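Local coordinates for AB hydrolase-1 domain-containing protein (Streptococcus mutans, PDB 4L9A) that is an alpha/beta hydrolase that probably acts as a carboxylesterase, cleaving ester bonds, at residues Trp96-Phe107 and Ala123-Lys133. Numbering follows the deposited sequence.
Sequences WVNAILMIFEHF and AALQIMNQSSK
Lys133 reaches from the turn after helix 120-130 to the C-terminal end of helix 93-106. From CB its chain is extended beyond CG, and this straight run through CD carries CE close to Phe104 O and to 4.1 Å from Glu105 OE2, on a side chain running the opposite way. The charged atoms NZ and OE2 are not in contact, so no salt bridge is implied. At the tip, NZ donates to Phe104 O at 2.9 Å and to Phe107 O at 2.8 Å, standing above both carbonyl planes; Phe107 N approaches Phe104 O from the other face. Phe109 O takes a further bond from NZ, so the ammonium group is held by main-chain carbonyls that would probably stabilise its charge.

Farther back, the helices interlock as knobs into holes. Val97 enters between Ala123, Gln126, Ile127 and Gln130, its CG2 lying 3.6 Å from Gln126 CB. In return Ile127 fits among Val97, Ile100, Leu101 and Phe104. With CG1 beside the backbone N (chi1 -63°), its CD1 lies 3.7 Å from Ile100 CG2, while the CG2 branch meets Phe104 CE2 at 3.9 Å. Leu101 CD2 touches Ser131 CB at 3.7 Å. The segment axes approach to 9.7 Å and cross at -55°.

Ile100, Phe104, Ala123 and Ile127 also touch strand 43-47, Ile100 strand 71-75 and Ile127 strand 111-117, as two neighbouring helices do on one face of the central sheet in the alpha/beta hydrolase fold.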
# COMPACT_ATOMS: atom_id res chain seq x y z
N TRP A 96 -0.21 7.17 12.83
CA TRP A 96 0.53 6.66 11.69
C TRP A 96 0.51 7.70 10.55
O TRP A 96 1.54 7.95 9.93
CB TRP A 96 -0.03 5.31 11.27
CG TRP A 96 0.54 4.70 10.02
CD1 TRP A 96 -0.17 4.15 8.99
CD2 TRP A 96 1.93 4.56 9.67
NE1 TRP A 96 0.69 3.67 8.03
CE2 TRP A 96 1.97 3.91 8.42
CE3 TRP A 96 3.13 4.91 10.30
CZ2 TRP A 96 3.18 3.62 7.77
CZ3 TRP A 96 4.32 4.63 9.65
CH2 TRP A 96 4.34 3.97 8.40
N VAL A 97 -0.65 8.32 10.32
CA VAL A 97 -0.73 9.40 9.34
C VAL A 97 0.19 10.59 9.68
O VAL A 97 0.84 11.14 8.79
CB VAL A 97 -2.19 9.88 9.15
CG1 VAL A 97 -2.24 11.17 8.32
CG2 VAL A 97 -3.02 8.81 8.46
N ASN A 98 0.23 11.00 10.95
CA ASN A 98 1.15 12.06 11.37
C ASN A 98 2.61 11.67 11.15
O ASN A 98 3.42 12.50 10.75
CB ASN A 98 0.90 12.49 12.84
CG ASN A 98 -0.39 13.29 12.99
OD1 ASN A 98 -0.92 13.80 12.00
ND2 ASN A 98 -0.89 13.40 14.22
N ALA A 99 2.94 10.41 11.37
CA ALA A 99 4.32 9.95 11.14
C ALA A 99 4.65 10.04 9.65
O ALA A 99 5.72 10.50 9.27
CB ALA A 99 4.51 8.54 11.64
N ILE A 100 3.72 9.61 8.80
CA ILE A 100 3.94 9.68 7.36
C ILE A 100 4.11 11.12 6.89
O ILE A 100 5.00 11.41 6.09
CB ILE A 100 2.82 8.98 6.56
CG1 ILE A 100 2.84 7.48 6.87
CG2 ILE A 100 2.99 9.21 5.06
CD1 ILE A 100 1.64 6.69 6.32
N LEU A 101 3.27 12.03 7.39
CA LEU A 101 3.41 13.45 7.05
C LEU A 101 4.75 14.07 7.47
O LEU A 101 5.27 14.96 6.80
CB LEU A 101 2.25 14.26 7.63
CG LEU A 101 0.89 13.93 7.00
CD1 LEU A 101 -0.22 14.54 7.85
CD2 LEU A 101 0.82 14.44 5.56
N MSE A 102 5.29 13.62 8.60
CA MSE A 102 6.61 14.04 9.02
C MSE A 102 7.64 13.56 8.01
O MSE A 102 8.60 14.27 7.69
CB MSE A 102 6.95 13.42 10.36
CG MSE A 102 6.53 14.21 11.56
SE MSE A 102 7.65 13.59 13.03
CE MSE A 102 9.40 14.07 12.28
N ILE A 103 7.45 12.33 7.55
CA ILE A 103 8.32 11.77 6.53
C ILE A 103 8.20 12.59 5.25
O ILE A 103 9.20 12.88 4.61
CB ILE A 103 8.03 10.27 6.30
CG1 ILE A 103 8.33 9.47 7.57
CG2 ILE A 103 8.85 9.74 5.14
CD1 ILE A 103 7.96 7.99 7.52
N PHE A 104 6.98 12.99 4.89
CA PHE A 104 6.81 13.83 3.71
C PHE A 104 7.65 15.11 3.87
O PHE A 104 8.35 15.51 2.94
CB PHE A 104 5.34 14.22 3.48
CG PHE A 104 4.55 13.21 2.67
CD1 PHE A 104 4.83 11.85 2.75
CD2 PHE A 104 3.54 13.63 1.81
CE1 PHE A 104 4.11 10.93 2.00
CE2 PHE A 104 2.82 12.72 1.06
CZ PHE A 104 3.11 11.36 1.16
N GLU A 105 7.57 15.74 5.03
CA GLU A 105 8.26 17.01 5.27
C GLU A 105 9.78 16.85 5.28
O GLU A 105 10.52 17.82 5.10
CB GLU A 105 7.79 17.66 6.57
CG GLU A 105 6.30 17.96 6.62
CD GLU A 105 5.81 18.74 5.41
OE1 GLU A 105 6.36 19.84 5.15
OE2 GLU A 105 4.89 18.25 4.71
N HIS A 106 10.24 15.63 5.50
CA HIS A 106 11.66 15.32 5.54
C HIS A 106 12.31 15.42 4.16
O HIS A 106 13.51 15.66 4.07
CB HIS A 106 11.86 13.92 6.12
CG HIS A 106 13.29 13.56 6.37
ND1 HIS A 106 14.03 14.09 7.41
CD2 HIS A 106 14.11 12.68 5.75
CE1 HIS A 106 15.24 13.57 7.40
NE2 HIS A 106 15.31 12.70 6.41
N PHE A 107 11.52 15.26 3.10
CA PHE A 107 12.07 15.28 1.74
C PHE A 107 11.60 16.47 0.90
O PHE A 107 10.67 17.18 1.29
CB PHE A 107 11.77 13.98 1.00
CG PHE A 107 12.37 12.77 1.64
CD1 PHE A 107 13.72 12.50 1.49
CD2 PHE A 107 11.60 11.90 2.40
CE1 PHE A 107 14.30 11.37 2.08
CE2 PHE A 107 12.17 10.78 2.99
CZ PHE A 107 13.53 10.53 2.83
N ALA A 123 -4.67 4.99 5.37
CA ALA A 123 -3.73 6.09 5.57
C ALA A 123 -3.77 7.04 4.37
O ALA A 123 -3.78 8.25 4.54
CB ALA A 123 -2.30 5.56 5.79
N ALA A 124 -3.82 6.48 3.17
CA ALA A 124 -3.76 7.29 1.95
C ALA A 124 -4.87 8.33 1.90
O ALA A 124 -4.65 9.48 1.52
CB ALA A 124 -3.81 6.38 0.70
N LEU A 125 -6.08 7.94 2.29
CA LEU A 125 -7.19 8.87 2.26
C LEU A 125 -6.94 10.06 3.20
O LEU A 125 -7.21 11.20 2.85
CB LEU A 125 -8.49 8.15 2.61
CG LEU A 125 -8.95 7.18 1.52
CD1 LEU A 125 -9.96 6.18 2.07
CD2 LEU A 125 -9.54 7.98 0.35
N GLN A 126 -6.40 9.80 4.38
CA GLN A 126 -6.14 10.87 5.34
C GLN A 126 -4.99 11.76 4.88
O GLN A 126 -5.06 12.97 5.00
CB GLN A 126 -5.84 10.30 6.73
CG GLN A 126 -6.86 9.29 7.20
CD GLN A 126 -8.23 9.90 7.39
OE1 GLN A 126 -8.36 11.11 7.53
NE2 GLN A 126 -9.26 9.05 7.40
N ILE A 127 -3.94 11.14 4.36
CA ILE A 127 -2.79 11.86 3.83
C ILE A 127 -3.20 12.89 2.76
O ILE A 127 -2.82 14.06 2.82
CB ILE A 127 -1.75 10.88 3.24
CG1 ILE A 127 -1.21 9.97 4.34
CG2 ILE A 127 -0.63 11.63 2.54
CD1 ILE A 127 -0.48 8.75 3.83
N MSE A 128 -3.98 12.46 1.79
CA MSE A 128 -4.38 13.36 0.71
C MSE A 128 -5.28 14.48 1.23
O MSE A 128 -5.27 15.58 0.71
CB MSE A 128 -5.07 12.58 -0.42
CG MSE A 128 -4.18 11.52 -1.06
SE MSE A 128 -5.05 10.61 -2.58
CE MSE A 128 -6.23 9.39 -1.59
N ASN A 129 -6.04 14.18 2.27
CA ASN A 129 -6.93 15.18 2.87
C ASN A 129 -6.18 16.16 3.78
O ASN A 129 -6.66 17.28 4.01
CB ASN A 129 -8.07 14.46 3.61
CG ASN A 129 -9.04 15.41 4.28
OD1 ASN A 129 -9.79 16.12 3.61
ND2 ASN A 129 -9.07 15.39 5.60
N GLN A 130 -5.01 15.78 4.29
CA GLN A 130 -4.32 16.61 5.29
C GLN A 130 -3.00 17.24 4.86
O GLN A 130 -2.56 18.21 5.46
CB GLN A 130 -4.07 15.80 6.57
CG GLN A 130 -5.29 15.19 7.22
CD GLN A 130 -4.92 14.39 8.44
OE1 GLN A 130 -3.97 14.73 9.17
NE2 GLN A 130 -5.65 13.30 8.68
N SER A 131 -2.35 16.67 3.85
CA SER A 131 -1.01 17.10 3.45
C SER A 131 -1.01 18.46 2.78
O SER A 131 -1.82 18.71 1.89
CB SER A 131 -0.41 16.09 2.47
OG SER A 131 -1.16 16.06 1.27
N SER A 132 -0.08 19.33 3.17
CA SER A 132 0.03 20.63 2.51
C SER A 132 0.73 20.49 1.16
O SER A 132 0.64 21.38 0.32
CB SER A 132 0.75 21.64 3.40
OG SER A 132 1.75 21.00 4.18
N LYS A 133 1.43 19.38 0.94
CA LYS A 133 1.96 19.07 -0.38
C LYS A 133 0.83 18.66 -1.30
O LYS A 133 -0.18 18.12 -0.83
CB LYS A 133 3.04 17.99 -0.31
CG LYS A 133 4.34 18.52 0.31
CD LYS A 133 5.47 17.50 0.34
CE LYS A 133 6.69 18.10 1.05
NZ LYS A 133 7.96 17.39 0.77
O HOH W 1 9.23 19.73 2.80